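Local atomic coordinates of maleate cis-trans isomerase (Pseudomonas putida, PDB entry 4FQ5), a protein that probably catalyses the cis-trans isomerisation of the C2-C3 double bond of maleate to give fumarate. Residues K50-V55 against T260-G265; L91-V96 against E127-A132; V96-Y101 against W250-A255; V117-L122 against T133-S138; A244-T249 against G266-G271. The protein carries 1 engineered substitution. One frame throughout, in Å; residues are numbered along the deposited sequence.

Interaction 1: residues K50-V55 against T260-G265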
# COMPACT_ATOMS: atom_id res chain seq x y z
N LYS A 50 -8.58 1.72 -1.50
CA LYS A 50 -7.18 1.41 -1.18
C LYS A 50 -7.12 0.36 -0.07
O LYS A 50 -6.34 -0.60 -0.14
CB LYS A 50 -6.45 2.66 -0.70
CG LYS A 50 -5.04 2.83 -1.24
CD LYS A 50 -4.99 3.93 -2.30
CE LYS A 50 -5.83 3.58 -3.53
NZ LYS A 50 -6.58 4.76 -4.04
N ALA A 51 -7.94 0.56 0.97
CA ALA A 51 -8.09 -0.43 2.04
C ALA A 51 -8.62 -1.76 1.49
O ALA A 51 -8.16 -2.83 1.91
CB ALA A 51 -8.99 0.10 3.16
N ARG A 52 -9.56 -1.69 0.55
CA ARG A 52 -10.11 -2.91 -0.06
C ARG A 52 -9.03 -3.73 -0.78
O ARG A 52 -9.08 -4.96 -0.80
CB ARG A 52 -11.27 -2.61 -1.01
CG ARG A 52 -12.04 -3.85 -1.42
CD ARG A 52 -13.04 -3.57 -2.54
NE ARG A 52 -13.85 -4.75 -2.83
CZ ARG A 52 -13.53 -5.70 -3.71
NH1 ARG A 52 -12.40 -5.62 -4.42
NH2 ARG A 52 -14.35 -6.73 -3.88
N GLU A 53 -8.06 -3.03 -1.38
CA GLU A 53 -6.96 -3.67 -2.11
C GLU A 53 -6.08 -4.55 -1.21
O GLU A 53 -5.40 -5.45 -1.69
CB GLU A 53 -6.14 -2.64 -2.88
CG GLU A 53 -6.91 -2.00 -4.04
CD GLU A 53 -6.13 -0.95 -4.81
OE1 GLU A 53 -4.96 -0.68 -4.46
OE2 GLU A 53 -6.69 -0.38 -5.78
N LEU A 54 -6.11 -4.29 0.10
CA LEU A 54 -5.40 -5.13 1.07
C LEU A 54 -6.09 -6.48 1.24
O LEU A 54 -5.49 -7.45 1.72
CB LEU A 54 -5.33 -4.44 2.43
CG LEU A 54 -4.56 -3.11 2.48
CD1 LEU A 54 -4.65 -2.55 3.89
CD2 LEU A 54 -3.11 -3.29 2.05
N VAL A 55 -7.35 -6.54 0.83
CA VAL A 55 -8.23 -7.61 1.21
C VAL A 55 -8.77 -8.41 0.01
O VAL A 55 -9.21 -9.55 0.16
CB VAL A 55 -9.33 -7.01 2.13
CG1 VAL A 55 -10.72 -7.57 1.85
CG2 VAL A 55 -8.93 -7.15 3.59
N THR A 260 -18.21 -6.58 -0.71
CA THR A 260 -18.26 -5.23 -0.14
C THR A 260 -17.55 -5.14 1.21
O THR A 260 -17.93 -4.35 2.07
CB THR A 260 -19.72 -4.76 0.01
OG1 THR A 260 -20.44 -5.68 0.85
CG2 THR A 260 -20.40 -4.68 -1.34
N ARG A 261 -16.53 -5.97 1.39
CA ARG A 261 -15.76 -5.94 2.62
C ARG A 261 -14.59 -4.96 2.48
O ARG A 261 -13.66 -5.20 1.70
CB ARG A 261 -15.27 -7.34 2.99
CG ARG A 261 -14.71 -7.44 4.39
CD ARG A 261 -14.36 -8.87 4.75
NE ARG A 261 -13.00 -8.86 5.23
CZ ARG A 261 -11.97 -9.45 4.63
NH1 ARG A 261 -12.13 -10.17 3.53
NH2 ARG A 261 -10.78 -9.32 5.16
N VAL A 262 -14.67 -3.87 3.23
CA VAL A 262 -13.65 -2.83 3.21
C VAL A 262 -13.21 -2.50 4.64
O VAL A 262 -14.02 -2.01 5.43
CB VAL A 262 -14.15 -1.54 2.52
CG1 VAL A 262 -13.09 -0.45 2.60
CG2 VAL A 262 -14.53 -1.81 1.07
N PRO A 263 -11.94 -2.76 4.96
CA PRO A 263 -11.41 -2.44 6.29
C PRO A 263 -11.60 -0.96 6.64
O PRO A 263 -11.24 -0.09 5.85
CB PRO A 263 -9.92 -2.76 6.16
CG PRO A 263 -9.87 -3.83 5.11
CD PRO A 263 -10.93 -3.43 4.12
N GLY A 264 -12.20 -0.70 7.80
CA GLY A 264 -12.37 0.67 8.29
C GLY A 264 -13.59 1.40 7.76
O GLY A 264 -13.74 2.60 7.97
N GLY A 265 -14.47 0.68 7.07
CA GLY A 265 -15.62 1.28 6.38
C GLY A 265 -16.94 1.13 7.12
O GLY A 265 -18.00 1.47 6.58
O HOH W 1 -9.21 -11.34 2.24
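V55 lies across the R261 guanidinium, the two side chains crossing nearly at right angles, where residues 50-55, following on from helix 41-52, meet the loop that leads into the type II beta turn V262-G265. One methyl, V55 CG1, sits over a face of the guanidinium, off its middle toward the rim and 3.6 Å from R261 CZ. The other, V55 CG2, reaches R261 NH2 at 3.3 Å and also touches P263 CG at 3.8 Å, valine and proline sliding past each other in opposite directions. R261 comes back to V55 because its chain bends at chi3 (128°).

Deeper in, the fit is apolar. V262 CG2 meets R52 CB at 3.9 Å, again with crossed side chains, and A51 CB faces P263, its methyl 3.5 Å from P263 O. R52 runs extended from CG to NE and carries its charge past this packing: its guanidinium binds P259 O and forms a salt bridge with E58. The second subunit packs on the same surface, with its L54 on A51 and its G264 on P263, so the contact lies at the interface with the second subunit, away from the substrate site. A single water spans the outer edge, donating to V55 O at 2.7 Å and accepting a weak bond from R261 NH1 in the guanidinium plane.

Interaction 2: residues L91-V96 against E127-A132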
# COMPACT_ATOMS: atom_id res chain seq x y z
N LEU A 91 -17.10 11.68 -18.42
CA LEU A 91 -16.59 10.46 -17.80
C LEU A 91 -16.83 9.22 -18.65
O LEU A 91 -16.02 8.29 -18.63
CB LEU A 91 -17.14 10.29 -16.38
CG LEU A 91 -16.59 11.31 -15.36
CD1 LEU A 91 -17.34 11.22 -14.04
CD2 LEU A 91 -15.09 11.14 -15.14
N SER A 92 -17.93 9.19 -19.42
CA SER A 92 -18.16 8.06 -20.32
C SER A 92 -17.24 8.09 -21.56
O SER A 92 -17.03 7.05 -22.18
CB SER A 92 -19.64 7.88 -20.69
OG SER A 92 -20.21 9.05 -21.23
N ASP A 93 -16.69 9.26 -21.88
CA ASP A 93 -15.60 9.35 -22.88
C ASP A 93 -14.40 8.48 -22.47
O ASP A 93 -13.62 8.05 -23.33
CB ASP A 93 -15.12 10.79 -23.05
CG ASP A 93 -16.04 11.64 -23.94
OD1 ASP A 93 -17.07 11.15 -24.45
OD2 ASP A 93 -15.72 12.83 -24.12
N ALA A 94 -14.26 8.25 -21.17
CA ALA A 94 -13.19 7.43 -20.61
C ALA A 94 -13.59 5.97 -20.37
O ALA A 94 -12.77 5.17 -19.90
CB ALA A 94 -12.68 8.05 -19.31
N ARG A 95 -14.85 5.61 -20.67
CA ARG A 95 -15.38 4.24 -20.48
C ARG A 95 -15.15 3.72 -19.06
O ARG A 95 -14.66 2.62 -18.82
CB ARG A 95 -14.86 3.27 -21.55
CG ARG A 95 -15.32 3.63 -22.96
CD ARG A 95 -14.90 2.57 -23.98
NE ARG A 95 -15.62 1.31 -23.77
CZ ARG A 95 -16.87 1.08 -24.16
NH1 ARG A 95 -17.57 2.02 -24.80
NH2 ARG A 95 -17.42 -0.10 -23.91
N VAL A 96 -15.53 4.57 -18.12
CA VAL A 96 -15.50 4.31 -16.70
C VAL A 96 -16.45 3.13 -16.41
O VAL A 96 -17.47 2.98 -17.08
CB VAL A 96 -15.87 5.65 -16.02
CG1 VAL A 96 -17.15 5.58 -15.21
CG2 VAL A 96 -14.67 6.26 -15.31
N GLU A 127 -25.22 5.81 -22.30
CA GLU A 127 -25.63 4.85 -23.32
C GLU A 127 -25.56 5.47 -24.72
O GLU A 127 -25.04 4.84 -25.65
CB GLU A 127 -27.03 4.32 -23.02
CG GLU A 127 -27.53 3.27 -24.00
CD GLU A 127 -28.90 2.72 -23.64
OE1 GLU A 127 -29.49 3.17 -22.62
OE2 GLU A 127 -29.39 1.84 -24.37
N ASN A 128 -26.05 6.70 -24.86
CA ASN A 128 -25.99 7.40 -26.15
C ASN A 128 -24.60 7.92 -26.50
O ASN A 128 -24.36 8.34 -27.63
CB ASN A 128 -27.04 8.52 -26.21
CG ASN A 128 -28.46 7.99 -26.09
OD1 ASN A 128 -28.79 6.93 -26.63
ND2 ASN A 128 -29.31 8.73 -25.39
N ASN A 129 -23.69 7.87 -25.52
CA ASN A 129 -22.27 8.15 -25.76
C ASN A 129 -21.50 6.84 -25.96
O ASN A 129 -20.26 6.80 -25.88
CB ASN A 129 -21.69 8.99 -24.61
CG ASN A 129 -20.31 9.53 -24.91
OD1 ASN A 129 -19.49 9.71 -24.01
ND2 ASN A 129 -20.04 9.81 -26.18
N ASP A 130 -22.25 5.76 -26.21
CA ASP A 130 -21.72 4.45 -26.60
C ASP A 130 -20.95 3.75 -25.47
O ASP A 130 -20.08 2.91 -25.72
CB ASP A 130 -20.88 4.56 -27.88
CG ASP A 130 -20.57 3.21 -28.50
OD1 ASP A 130 -21.46 2.33 -28.53
OD2 ASP A 130 -19.42 3.03 -28.96
N ALA A 131 -21.28 4.09 -24.23
CA ALA A 131 -20.61 3.48 -23.08
C ALA A 131 -21.53 3.40 -21.87
O ALA A 131 -21.29 4.06 -20.86
CB ALA A 131 -19.34 4.26 -22.75
N ALA A 132 -22.60 2.61 -21.99
CA ALA A 132 -23.56 2.44 -20.90
C ALA A 132 -22.84 2.04 -19.61
O ALA A 132 -22.06 1.09 -19.60
CB ALA A 132 -24.61 1.40 -21.27
O HOH W 2 -17.41 6.75 -24.92
O HOH W 3 -18.53 4.77 -19.08
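R95 and D130, both with positive phi, are joined by a single direct bond: R95 NH1 donates to D130 O at 2.8 Å. The bond is bent (136° at the hydrogen), although the carbonyl oxygen lies in the guanidinium plane. R95 gets there by folding at chi3 (67°), and R95 NH1 also passes 3.5 Å from A131 CB. The A131 methyl points at the opposite segment, and A131 CB rests 3.7 Å from S92 O. Water 2 joins the two backbones alongside, donating to S92 O and N129 O.

The N129 side chain lies beside both S92 and D93, its amide turned 58° from the D93 carboxylate. S92 OG hydrogen-bonds A88 O one helical turn back, while D93 binds S36 and R68 of the third subunit, so the amide borders an intersubunit polar cluster. An alanine here would remove the amide and would probably open a gap beside S92 OG and the D93 carboxylate.

The contact thus pairs two chain reversals that follow helices 84-92 and 114-128. S92-R95 forms a type I turn, and D130 is the C-prime residue of a Schellman motif, with A131 N bonded to T126 O and D130 N to E127 O.

Interaction 3: residues V96-Y101 against W250-A255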
# COMPACT_ATOMS: atom_id res chain seq x y z
N VAL A 96 -15.53 4.57 -18.12
CA VAL A 96 -15.50 4.31 -16.70
C VAL A 96 -16.45 3.13 -16.41
O VAL A 96 -17.47 2.98 -17.08
CB VAL A 96 -15.87 5.65 -16.02
CG1 VAL A 96 -17.15 5.58 -15.21
CG2 VAL A 96 -14.67 6.26 -15.31
N ASP A 97 -16.08 2.25 -15.47
CA ASP A 97 -16.88 1.05 -15.17
C ASP A 97 -18.06 1.30 -14.23
O ASP A 97 -19.02 0.52 -14.20
CB ASP A 97 -15.99 -0.07 -14.60
CG ASP A 97 -14.89 -0.50 -15.57
OD1 ASP A 97 -15.22 -0.86 -16.71
OD2 ASP A 97 -13.70 -0.47 -15.18
N VAL A 98 -17.97 2.37 -13.45
CA VAL A 98 -19.05 2.85 -12.58
C VAL A 98 -18.91 4.34 -12.50
O VAL A 98 -17.80 4.86 -12.58
CB VAL A 98 -18.95 2.39 -11.11
CG1 VAL A 98 -19.96 1.31 -10.80
CG2 VAL A 98 -17.53 2.04 -10.70
N MET A 99 -20.04 5.01 -12.26
CA MET A 99 -20.06 6.46 -12.17
C MET A 99 -20.91 6.87 -10.97
O MET A 99 -22.08 6.50 -10.87
CB MET A 99 -20.62 7.05 -13.46
CG MET A 99 -20.33 8.53 -13.62
SD MET A 99 -21.00 9.18 -15.16
CE MET A 99 -20.21 8.08 -16.35
N GLY A 100 -20.30 7.65 -10.07
CA GLY A 100 -20.99 8.13 -8.89
C GLY A 100 -21.20 9.63 -8.92
O GLY A 100 -20.25 10.39 -9.10
N TYR A 101 -22.45 10.05 -8.76
CA TYR A 101 -22.80 11.46 -8.59
C TYR A 101 -22.66 11.73 -7.10
O TYR A 101 -23.43 11.20 -6.29
CB TYR A 101 -24.24 11.68 -9.07
CG TYR A 101 -24.76 13.11 -9.05
CD1 TYR A 101 -25.08 13.76 -10.23
CD2 TYR A 101 -24.99 13.78 -7.84
CE1 TYR A 101 -25.59 15.06 -10.23
CE2 TYR A 101 -25.48 15.08 -7.83
CZ TYR A 101 -25.79 15.72 -9.03
OH TYR A 101 -26.29 17.00 -9.03
N TRP A 250 -20.17 1.37 -1.22
CA TRP A 250 -20.96 0.16 -1.11
C TRP A 250 -21.78 -0.06 -2.37
O TRP A 250 -21.76 -1.15 -2.95
CB TRP A 250 -21.84 0.18 0.13
CG TRP A 250 -22.78 -0.99 0.18
CD1 TRP A 250 -22.52 -2.28 0.64
CD2 TRP A 250 -24.17 -1.03 -0.30
NE1 TRP A 250 -23.63 -3.09 0.49
CE2 TRP A 250 -24.65 -2.40 -0.06
CE3 TRP A 250 -25.04 -0.10 -0.86
CZ2 TRP A 250 -25.94 -2.80 -0.39
CZ3 TRP A 250 -26.34 -0.52 -1.19
CH2 TRP A 250 -26.77 -1.84 -0.96
N ALA A 251 -22.47 0.99 -2.82
CA ALA A 251 -23.32 0.89 -4.01
C ALA A 251 -22.53 0.66 -5.30
O ALA A 251 -22.96 -0.12 -6.15
CB ALA A 251 -24.24 2.10 -4.13
N MET A 252 -21.39 1.32 -5.44
CA MET A 252 -20.51 1.10 -6.59
C MET A 252 -20.02 -0.34 -6.65
O MET A 252 -20.09 -0.99 -7.70
CB MET A 252 -19.31 2.05 -6.54
CG MET A 252 -19.60 3.48 -6.96
SD MET A 252 -18.16 4.53 -6.65
CE MET A 252 -18.59 5.95 -7.63
N LEU A 253 -19.52 -0.85 -5.52
CA LEU A 253 -19.07 -2.24 -5.42
C LEU A 253 -20.19 -3.22 -5.77
O LEU A 253 -19.99 -4.15 -6.57
CB LEU A 253 -18.53 -2.53 -4.02
CG LEU A 253 -17.02 -2.57 -3.68
CD1 LEU A 253 -16.06 -2.08 -4.76
CD2 LEU A 253 -16.78 -1.87 -2.35
N THR A 254 -21.38 -3.01 -5.20
CA THR A 254 -22.51 -3.91 -5.47
C THR A 254 -22.93 -3.86 -6.94
O THR A 254 -23.29 -4.89 -7.52
CB THR A 254 -23.73 -3.62 -4.56
OG1 THR A 254 -24.18 -2.29 -4.78
CG2 THR A 254 -23.37 -3.79 -3.10
N ALA A 255 -22.86 -2.67 -7.55
CA ALA A 255 -23.23 -2.51 -8.95
C ALA A 255 -22.26 -3.24 -9.87
O ALA A 255 -22.61 -3.60 -10.99
CB ALA A 255 -23.31 -1.03 -9.32
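M252 bridges helix 244-255 and strand 98-101 with a nearly straight side chain. CG stands opposite the carbonyl carbon, beside the backbone N (chi1 -77°), and beyond it the chain is extended, so that the terminal methyl is delivered to the strand backbone. M252 CE arrives 3.4 Å from G100 N and 3.5 Å from G100 CA. The glycine makes this possible: a beta carbon on G100 would point at the helix and run into M252 CE.

V98, two residues earlier, points the same way. V98 CG1 lies 3.9 Å from M252 O and 4.3 Å from A255 CB, while V98 CB sits 4.3 Å from M252 CG; the isopropyl group thus rests on the base of the methionine chain and on the next turn of the helix. M99, between them, points away and packs on A88 and L91 of helix 84-92, so alternate residues serve the two sides of the sheet. Within the helix, T254 OG1 donates to A251 O at 2.8 Å, and T254 CG2 lies over one face of the W250 ring.

Helical residues 250-255 run almost antiparallel to strand 98-101, at 156°, with the axes 9.0 Å apart. A helix laid against an inner strand of a parallel sheet is the layering of an alpha/beta fold. Here the strand leads directly to C103, the predicted nucleophile, and G100 lies about 11 Å from the bound maleate.

Interaction 4: residues V117-L122 against T133-S138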
# COMPACT_ATOMS: atom_id res chain seq x y z
N VAL A 117 -34.69 9.69 -11.12
CA VAL A 117 -34.68 10.47 -12.35
C VAL A 117 -33.23 10.69 -12.81
O VAL A 117 -32.89 10.42 -13.96
CB VAL A 117 -35.38 11.84 -12.18
CG1 VAL A 117 -35.24 12.68 -13.45
CG2 VAL A 117 -36.85 11.64 -11.83
N SER A 118 -32.40 11.16 -11.87
CA SER A 118 -31.00 11.47 -12.13
C SER A 118 -30.22 10.25 -12.63
O SER A 118 -29.53 10.34 -13.65
CB SER A 118 -30.34 12.03 -10.87
OG SER A 118 -28.96 12.31 -11.10
N ALA A 119 -30.33 9.13 -11.93
CA ALA A 119 -29.65 7.89 -12.32
C ALA A 119 -30.06 7.44 -13.73
O ALA A 119 -29.21 7.10 -14.55
CB ALA A 119 -29.92 6.79 -11.32
N GLU A 120 -31.36 7.44 -14.01
CA GLU A 120 -31.86 7.01 -15.33
C GLU A 120 -31.43 7.95 -16.45
O GLU A 120 -31.04 7.50 -17.53
CB GLU A 120 -33.37 6.79 -15.30
CG GLU A 120 -33.78 5.51 -14.59
CD GLU A 120 -35.21 5.51 -14.07
OE1 GLU A 120 -35.88 4.46 -14.18
OE2 GLU A 120 -35.67 6.55 -13.54
N ARG A 121 -31.44 9.26 -16.18
CA ARG A 121 -31.04 10.25 -17.19
C ARG A 121 -29.55 10.14 -17.50
O ARG A 121 -29.15 10.12 -18.66
CB ARG A 121 -31.40 11.68 -16.76
CG ARG A 121 -31.26 12.71 -17.88
CD ARG A 121 -31.60 14.12 -17.41
NE ARG A 121 -30.54 14.71 -16.59
CZ ARG A 121 -30.59 14.91 -15.27
NH1 ARG A 121 -31.67 14.58 -14.56
NH2 ARG A 121 -29.55 15.44 -14.65
N LEU A 122 -28.73 10.07 -16.45
CA LEU A 122 -27.28 9.91 -16.60
C LEU A 122 -26.93 8.61 -17.32
O LEU A 122 -26.06 8.60 -18.17
CB LEU A 122 -26.56 10.00 -15.25
CG LEU A 122 -26.65 11.33 -14.48
CD1 LEU A 122 -26.05 11.16 -13.09
CD2 LEU A 122 -25.99 12.48 -15.22
N THR A 133 -23.10 2.78 -18.54
CA THR A 133 -22.39 2.62 -17.27
C THR A 133 -23.39 2.55 -16.13
O THR A 133 -24.34 3.33 -16.12
CB THR A 133 -21.48 3.83 -17.01
OG1 THR A 133 -20.81 4.20 -18.21
CG2 THR A 133 -20.46 3.52 -15.94
N PRO A 134 -23.16 1.65 -15.15
CA PRO A 134 -23.99 1.76 -13.94
C PRO A 134 -23.76 3.10 -13.26
O PRO A 134 -22.62 3.55 -13.09
CB PRO A 134 -23.52 0.59 -13.06
CG PRO A 134 -22.31 0.02 -13.73
CD PRO A 134 -22.35 0.42 -15.17
N ILE A 135 -24.87 3.75 -12.89
CA ILE A 135 -24.86 5.07 -12.30
C ILE A 135 -25.29 4.95 -10.85
O ILE A 135 -26.28 4.27 -10.55
CB ILE A 135 -25.83 6.03 -13.04
CG1 ILE A 135 -25.55 6.05 -14.56
CG2 ILE A 135 -25.81 7.42 -12.42
CD1 ILE A 135 -24.29 6.78 -14.98
N ILE A 136 -24.52 5.57 -9.96
CA ILE A 136 -24.87 5.63 -8.54
C ILE A 136 -24.96 7.11 -8.18
O ILE A 136 -24.15 7.91 -8.63
CB ILE A 136 -23.83 4.90 -7.64
CG1 ILE A 136 -24.04 3.38 -7.69
CG2 ILE A 136 -23.99 5.28 -6.18
CD1 ILE A 136 -23.39 2.67 -8.85
N THR A 137 -25.99 7.48 -7.43
CA THR A 137 -26.00 8.78 -6.77
C THR A 137 -25.81 8.53 -5.27
O THR A 137 -26.27 7.51 -4.75
CB THR A 137 -27.30 9.58 -7.01
OG1 THR A 137 -28.39 8.95 -6.33
CG2 THR A 137 -27.61 9.69 -8.51
N SER A 138 -25.12 9.45 -4.60
CA SER A 138 -24.96 9.44 -3.14
C SER A 138 -26.29 9.33 -2.42
O SER A 138 -26.42 8.60 -1.43
CB SER A 138 -24.29 10.73 -2.69
OG SER A 138 -22.95 10.76 -3.14
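Residues 117-122 of helix 114-128 run nearly antiparallel to strand 135-137, at 152° with the axes 7.9 Å apart, as expected of the helix and second strand of a beta-alpha-beta crossover; the first strand, 98-101, lies beside 135-137 in the parallel sheet.

I135 fills the angle between A119 and L122. I135 CG2, anti to the backbone N, touches L122 CD1 at 3.8 Å and A119 CB at 4.3 Å. The other branch turns along the helix: I135 CG1 lies 3.8 Å from A119 O, and I135 CD1 meets L122 CB at 3.9 Å. Leucine and isoleucine cross at about a right angle, so I135 grips L122 with both branches, one at the tip and one at the base. An alanine in place of I135 would strip away both branches and would probably leave L122 CD1 without this apolar neighbour and a gap under the helix.

L122 also packs on Y101 of the adjoining strand and on S84 and A88 of helix 84-92. I136 turns to the other side of the sheet, against A251 and A255 of helix 244-255.

Two residues beyond I135, T137 divides its branches. T137 OG1 (chi1 69°) caps the start of helix 138-149 by accepting from G140 N, and T137 CG2 lies 3.9 Å from S118 OG.

Interaction 5: residues A244-T249 against G266-G271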
# COMPACT_ATOMS: atom_id res chain seq x y z
N ALA A 244 -22.59 9.21 3.52
CA ALA A 244 -22.88 9.28 2.09
C ALA A 244 -21.73 8.68 1.27
O ALA A 244 -21.96 7.95 0.31
CB ALA A 244 -23.15 10.71 1.66
N ALA A 245 -20.50 8.97 1.69
CA ALA A 245 -19.29 8.44 1.03
C ALA A 245 -19.23 6.92 1.13
O ALA A 245 -18.97 6.24 0.13
CB ALA A 245 -18.04 9.06 1.62
N VAL A 246 -19.47 6.40 2.33
CA VAL A 246 -19.46 4.95 2.57
C VAL A 246 -20.56 4.23 1.78
O VAL A 246 -20.31 3.20 1.15
CB VAL A 246 -19.51 4.61 4.08
CG1 VAL A 246 -20.09 3.22 4.33
CG2 VAL A 246 -18.12 4.72 4.68
N ALA A 247 -21.77 4.79 1.80
CA ALA A 247 -22.91 4.22 1.08
C ALA A 247 -22.64 4.16 -0.43
O ALA A 247 -22.97 3.17 -1.08
CB ALA A 247 -24.18 5.02 1.37
N THR A 248 -22.04 5.23 -0.96
CA THR A 248 -21.68 5.33 -2.38
C THR A 248 -20.70 4.23 -2.79
O THR A 248 -20.87 3.60 -3.83
CB THR A 248 -21.09 6.72 -2.72
OG1 THR A 248 -22.06 7.74 -2.44
CG2 THR A 248 -20.67 6.82 -4.18
N THR A 249 -19.67 3.99 -1.97
CA THR A 249 -18.70 2.95 -2.34
C THR A 249 -19.32 1.56 -2.23
O THR A 249 -19.07 0.70 -3.06
CB THR A 249 -17.31 3.04 -1.64
OG1 THR A 249 -17.10 1.93 -0.77
CG2 THR A 249 -17.09 4.34 -0.92
N GLY A 266 -16.87 0.63 8.35
CA GLY A 266 -18.06 0.46 9.20
C GLY A 266 -18.91 -0.73 8.81
O GLY A 266 -18.55 -1.50 7.92
N THR A 267 -20.05 -0.86 9.48
CA THR A 267 -20.94 -2.02 9.34
C THR A 267 -21.37 -2.32 7.90
O THR A 267 -21.34 -3.48 7.48
CB THR A 267 -22.17 -1.85 10.27
OG1 THR A 267 -21.72 -1.77 11.63
CG2 THR A 267 -23.14 -3.00 10.13
N LEU A 268 -21.75 -1.29 7.15
CA LEU A 268 -22.24 -1.49 5.77
C LEU A 268 -21.18 -2.16 4.91
O LEU A 268 -21.48 -2.95 4.01
CB LEU A 268 -22.62 -0.15 5.13
CG LEU A 268 -23.82 -0.02 4.18
CD1 LEU A 268 -23.60 1.12 3.19
CD2 LEU A 268 -24.21 -1.30 3.46
N LEU A 269 -19.92 -1.85 5.21
CA LEU A 269 -18.78 -2.40 4.48
C LEU A 269 -18.07 -3.52 5.26
O LEU A 269 -16.89 -3.80 5.04
CB LEU A 269 -17.81 -1.28 4.14
CG LEU A 269 -17.79 -0.67 2.72
CD1 LEU A 269 -18.87 -1.16 1.76
CD2 LEU A 269 -17.71 0.86 2.80
N SER A 270 -18.82 -4.17 6.15
CA SER A 270 -18.30 -5.26 6.96
C SER A 270 -18.02 -6.51 6.13
O SER A 270 -17.24 -7.37 6.53
CB SER A 270 -19.29 -5.61 8.07
OG SER A 270 -20.47 -6.16 7.52
N GLY A 271 -18.68 -6.60 4.98
CA GLY A 271 -18.66 -7.81 4.18
C GLY A 271 -19.93 -8.62 4.34
O GLY A 271 -20.15 -9.60 3.62
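V246 and L269 make the tightest of the apolar contacts, sliding past each other in opposite directions until V246 CG1 reaches L269 CD2 at 3.7 Å. That valine methyl stands anti to its own nitrogen (chi1 156°), and V246 CG1 also lies 4.2 Å from L268 CD1. L268 goes on to lay CD1 against the helix backbone, L268 CD1 being 3.8 Å from A247 CA, so V246 meets both leucines.

One polar group is drawn into this apolar surface. T249 crosses L269 at about a right angle, T249 OG1 lying 3.8 Å from L269 CD2; buried there, OG1 has no hydrogen-bonding partner in the model.

Hydrogen bonds act within each segment. T248 OG1 donates to A244 O at 2.8 Å, and T248 N reaches the same oxygen from the opposite face of the carbonyl. S270 OG donates to T267 O at 2.8 Å, in the carbonyl plane, and S270 N shares that acceptor.

The first turns of helix 244-255 are thus covered by the loop that follows the helix and folds back over it. W250 packs on both leucines from the same helix, helix 138-149 meets A247, T248 and L268, and helix 41-52 places I45 against T249.

Interactions 3 and 4 are nearest the sheet: strands 98-101 and 135-137 are neighbours in it, joined by backbone bonds between M99, Y101 and I136, and the centres of interactions 3 and 4 are 10 Å apart. Interaction 2 shares V96 with interaction 3 and helix 114-128 with interaction 4, at the entry to both strands. Helix 244-255 serves interactions 3 and 5, and the loop after it returns in interactions 5 and 1, whose centres are also 10 Å apart. Interactions 2, 3 and 4 are nested within the loop closed by interaction 1. Residues late in the chain are thereby packed against an early sheet and helix, with interactions 1 and 5 at the interface to the second subunit.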